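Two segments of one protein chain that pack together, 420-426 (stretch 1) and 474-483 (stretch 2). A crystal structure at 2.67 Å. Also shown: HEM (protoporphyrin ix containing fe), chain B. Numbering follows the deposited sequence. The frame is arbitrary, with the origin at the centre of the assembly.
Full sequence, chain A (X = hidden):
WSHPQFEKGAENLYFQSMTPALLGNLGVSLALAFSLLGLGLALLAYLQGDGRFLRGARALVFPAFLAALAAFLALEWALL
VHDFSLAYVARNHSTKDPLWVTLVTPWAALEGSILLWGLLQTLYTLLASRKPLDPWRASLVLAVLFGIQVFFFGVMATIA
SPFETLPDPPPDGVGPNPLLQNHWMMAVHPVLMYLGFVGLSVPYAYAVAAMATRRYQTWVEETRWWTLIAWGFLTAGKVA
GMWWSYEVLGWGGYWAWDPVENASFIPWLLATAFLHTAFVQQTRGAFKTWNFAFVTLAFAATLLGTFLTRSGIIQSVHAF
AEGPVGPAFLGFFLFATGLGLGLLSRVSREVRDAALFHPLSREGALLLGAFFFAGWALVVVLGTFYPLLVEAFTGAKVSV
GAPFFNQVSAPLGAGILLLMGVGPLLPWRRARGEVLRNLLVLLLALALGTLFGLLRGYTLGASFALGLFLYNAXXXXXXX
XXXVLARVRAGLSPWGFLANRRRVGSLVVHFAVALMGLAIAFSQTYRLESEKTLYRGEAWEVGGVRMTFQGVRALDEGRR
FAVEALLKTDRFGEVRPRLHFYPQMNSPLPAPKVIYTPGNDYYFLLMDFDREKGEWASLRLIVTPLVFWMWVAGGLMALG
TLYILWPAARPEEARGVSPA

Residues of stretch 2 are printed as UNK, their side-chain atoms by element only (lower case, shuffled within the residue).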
# COMPACT_ATOMS: atom_id res chain seq x y z
N MET A 420 17.93 11.94 1.55
CA MET A 420 18.24 10.61 1.01
C MET A 420 19.57 10.58 0.28
O MET A 420 20.33 9.61 0.37
CB MET A 420 17.09 10.20 0.11
CG MET A 420 17.31 9.03 -0.79
SD MET A 420 15.94 8.80 -1.93
CE MET A 420 14.57 9.62 -1.09
N GLY A 421 19.87 11.64 -0.46
CA GLY A 421 21.18 11.77 -1.05
C GLY A 421 22.28 12.05 -0.03
O GLY A 421 23.35 11.44 -0.08
N VAL A 422 22.03 12.99 0.89
CA VAL A 422 23.15 13.44 1.73
C VAL A 422 23.46 12.45 2.88
O VAL A 422 24.59 12.41 3.37
CB VAL A 422 22.89 14.88 2.25
CG1 VAL A 422 21.88 14.93 3.38
CG2 VAL A 422 24.21 15.59 2.64
N GLY A 423 22.49 11.61 3.28
CA GLY A 423 22.59 10.82 4.49
C GLY A 423 23.59 9.68 4.51
O GLY A 423 24.46 9.62 5.38
N PRO A 424 23.46 8.72 3.57
CA PRO A 424 24.43 7.61 3.51
C PRO A 424 25.87 7.97 3.15
O PRO A 424 26.76 7.12 3.26
CB PRO A 424 23.82 6.69 2.44
CG PRO A 424 22.68 7.53 1.82
CD PRO A 424 22.19 8.29 2.98
N LEU A 425 26.13 9.22 2.73
CA LEU A 425 27.48 9.70 2.49
C LEU A 425 28.10 10.34 3.72
O LEU A 425 29.19 10.92 3.63
CB LEU A 425 27.49 10.72 1.34
CG LEU A 425 27.52 10.20 -0.09
CD1 LEU A 425 27.81 11.35 -1.04
CD2 LEU A 425 28.61 9.14 -0.23
N LEU A 426 27.44 10.23 4.87
CA LEU A 426 27.91 10.66 6.17
C LEU A 426 28.36 9.46 6.99
O LEU A 426 27.77 8.38 6.90
CB LEU A 426 26.80 11.41 6.93
CG LEU A 426 26.32 12.75 6.37
CD1 LEU A 426 25.15 13.28 7.17
CD2 LEU A 426 27.46 13.76 6.37
N UNK A 474 23.87 11.74 -8.62
CA UNK A 474 25.24 12.01 -8.19
C UNK A 474 25.56 11.31 -6.87
O UNK A 474 26.64 10.74 -6.71
c UNK A 474 25.46 13.51 -8.07
N UNK A 475 24.62 11.35 -5.91
CA UNK A 475 24.83 10.67 -4.63
C UNK A 475 24.85 9.16 -4.75
O UNK A 475 25.59 8.49 -4.02
c UNK A 475 23.76 11.09 -3.63
N UNK A 476 24.02 8.61 -5.66
CA UNK A 476 24.04 7.17 -5.92
C UNK A 476 25.39 6.74 -6.49
O UNK A 476 25.98 5.75 -6.05
c UNK A 476 21.12 6.09 -5.15
c UNK A 476 22.87 6.77 -6.85
c UNK A 476 21.53 7.07 -6.18
c UNK A 476 22.98 5.31 -7.31
N UNK A 477 25.92 7.54 -7.43
CA UNK A 477 27.25 7.27 -7.97
C UNK A 477 28.36 7.43 -6.92
O UNK A 477 29.30 6.63 -6.91
c UNK A 477 31.27 8.64 -10.02
c UNK A 477 29.37 6.62 -10.11
c UNK A 477 31.62 7.37 -10.47
o UNK A 477 32.91 7.12 -10.87
c UNK A 477 27.57 8.15 -9.18
c UNK A 477 28.99 7.89 -9.68
c UNK A 477 29.96 8.89 -9.62
c UNK A 477 30.68 6.36 -10.51
N UNK A 478 28.27 8.44 -6.05
CA UNK A 478 29.32 8.65 -5.05
C UNK A 478 29.33 7.52 -4.02
O UNK A 478 30.40 7.07 -3.59
c UNK A 478 29.44 12.49 -4.29
c UNK A 478 29.51 11.24 -5.16
c UNK A 478 29.14 10.00 -4.35
c UNK A 478 30.86 11.08 -5.82
N UNK A 479 28.14 7.03 -3.66
CA UNK A 479 28.01 5.88 -2.78
C UNK A 479 28.57 4.62 -3.43
O UNK A 479 29.32 3.87 -2.78
c UNK A 479 26.53 5.70 -2.43
c UNK A 479 26.67 5.87 0.06
c UNK A 479 26.13 6.51 -1.21
c UNK A 479 24.64 6.60 -1.16
N UNK A 480 28.27 4.39 -4.71
CA UNK A 480 28.78 3.21 -5.41
C UNK A 480 30.29 3.27 -5.61
O UNK A 480 30.97 2.25 -5.49
c UNK A 480 28.07 3.04 -6.75
N UNK A 481 30.82 4.46 -5.92
CA UNK A 481 32.26 4.63 -6.12
C UNK A 481 33.03 4.43 -4.82
O UNK A 481 34.05 3.72 -4.79
n UNK A 481 34.21 8.60 -7.15
c UNK A 481 34.06 6.08 -7.15
c UNK A 481 34.61 9.78 -6.70
c UNK A 481 32.59 6.00 -6.73
n UNK A 481 34.01 10.89 -7.11
n UNK A 481 35.61 9.86 -5.84
c UNK A 481 34.84 7.34 -6.76
N UNK A 482 32.55 5.04 -3.73
CA UNK A 482 33.20 4.83 -2.44
C UNK A 482 32.91 3.45 -1.85
O UNK A 482 33.56 3.06 -0.87
c UNK A 482 31.50 6.50 0.59
c UNK A 482 31.50 5.79 -0.75
o UNK A 482 32.20 7.53 0.71
c UNK A 482 32.83 5.94 -1.46
o UNK A 482 30.81 6.02 1.52
N UNK A 483 31.95 2.70 -2.40
CA UNK A 483 31.75 1.32 -2.01
C UNK A 483 32.63 0.31 -2.73
O UNK A 483 33.21 -0.57 -2.09
CHA HEM B . 17.78 1.66 3.12
CHB HEM B . 18.76 6.38 3.95
CHC HEM B . 14.34 7.60 2.16
CHD HEM B . 13.66 2.92 0.95
C1A HEM B . 18.38 2.85 3.49
C2A HEM B . 19.65 2.91 4.12
C3A HEM B . 19.93 4.23 4.35
C4A HEM B . 18.85 5.00 3.88
CMA HEM B . 21.17 4.78 5.00
CAA HEM B . 20.56 1.74 4.47
CBA HEM B . 21.33 1.23 3.23
CGA HEM B . 22.27 2.28 2.70
O1A HEM B . 22.11 2.71 1.53
O2A HEM B . 23.19 2.71 3.42
C1B HEM B . 17.61 7.09 3.54
C2B HEM B . 17.42 8.47 3.79
C3B HEM B . 16.20 8.82 3.30
C4B HEM B . 15.60 7.60 2.76
CMB HEM B . 18.38 9.39 4.46
CAB HEM B . 15.55 10.14 3.33
CBB HEM B . 14.59 10.34 4.45
C1C HEM B . 13.82 6.45 1.61
C2C HEM B . 12.71 6.39 0.77
C3C HEM B . 12.55 5.07 0.44
C4C HEM B . 13.55 4.30 1.07
CMC HEM B . 11.84 7.52 0.29
CAC HEM B . 11.49 4.55 -0.41
CBC HEM B . 11.78 4.27 -1.84
C1D HEM B . 14.69 2.14 1.49
C2D HEM B . 14.75 0.67 1.46
C3D HEM B . 15.90 0.30 2.07
C4D HEM B . 16.55 1.57 2.46
CMD HEM B . 13.71 -0.24 0.87
CAD HEM B . 16.40 -1.11 2.29
CBD HEM B . 16.21 -1.49 3.77
CGD HEM B . 16.54 -2.92 4.11
O1D HEM B . 17.60 -3.21 4.72
O2D HEM B . 15.75 -3.83 3.80
NA HEM B . 17.91 4.14 3.38
NB HEM B . 16.50 6.62 2.94
NC HEM B . 14.34 5.19 1.76
ND HEM B . 15.78 2.59 2.08
FE HEM B . 16.20 4.62 2.40

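Position 474 carries a single side-chain carbon and lies out of reach of stretch 1; one carbon means alanine, Ala474. Position 475 also has one carbon, but here it points toward stretch 1, and its CB sits 3.6 Å from Gly421 O. It is Ala475, and its CA lies 5.2 Å from the CA of Gly421, closer than the CA atoms come farther along the contact. An ideal CB on Gly421 would come 3.5 Å from the CB of Ala475, so little room is left there.

At 476 four carbons fork at the first, with one arm two carbons long, the signature of isoleucine. The CA-to-CB bond of Ile476 points away; the end of the side chain comes nearer but makes no contact. Position 477 shows one carbon leading to a six-carbon ring that bears an oxygen: Tyr477, exposed and out of reach.

Position 478 has four carbons forked at the second and directs its CB toward stretch 1, where one terminal carbon meets Leu425 CD1. This is Leu478, with the m, t rotamer, and its CD1 is 3.8 Å from Leu425 CD1. The same count and fork recur at 479. Its CA-to-CB bond runs sideways, but the end of the side chain comes nearer, reaching both Pro424 and Leu425. Leu479 places CD1 3.7 Å from Pro424 CG and CD2 3.4 Å from Pro424 O, while its CG lies 3.7 Å from Leu425 CD2; its CA is 6.5 Å from the CA of Leu425.

Position 480 has one carbon, out of reach: Ala480. At 481 three carbons and a nitrogen lead to a carbon holding two more nitrogens, a guanidinium; Arg481 is exposed and leaves stretch 1 untouched. Position 482 has three carbons, the third carrying two oxygens; its CA-to-CB bond points toward stretch 1, and its third carbon approaches Leu425. In Glu482 that third carbon, CD, is 4.0 Å from Leu425 CD2, an approach of carboxylate carbon to methyl. Position 483 has no side-chain atoms and is Gly483.

The rule is helical spacing: 475, 478, 479 and 482 supply all the contacts, while the positions between them make none. Leu479 N donates a hydrogen bond to Ala475 O and Glu482 N to Leu478 O, both at 3.0 Å, consistent with a regular helix. On stretch 1, a type I turn from Gly423 to Leu426, closed by a hydrogen bond from Leu426 N to Gly423 O at 3.1 Å, carries Pro424 and Leu425. Leu425 gives up the most surface, touching three residues. No hydrogen bond crosses the contact; small residues meet where the backbones are closer, and apolar side chains meet across the wider spacing beyond.

Stretch 2 (474-483) AAIYLLAREG
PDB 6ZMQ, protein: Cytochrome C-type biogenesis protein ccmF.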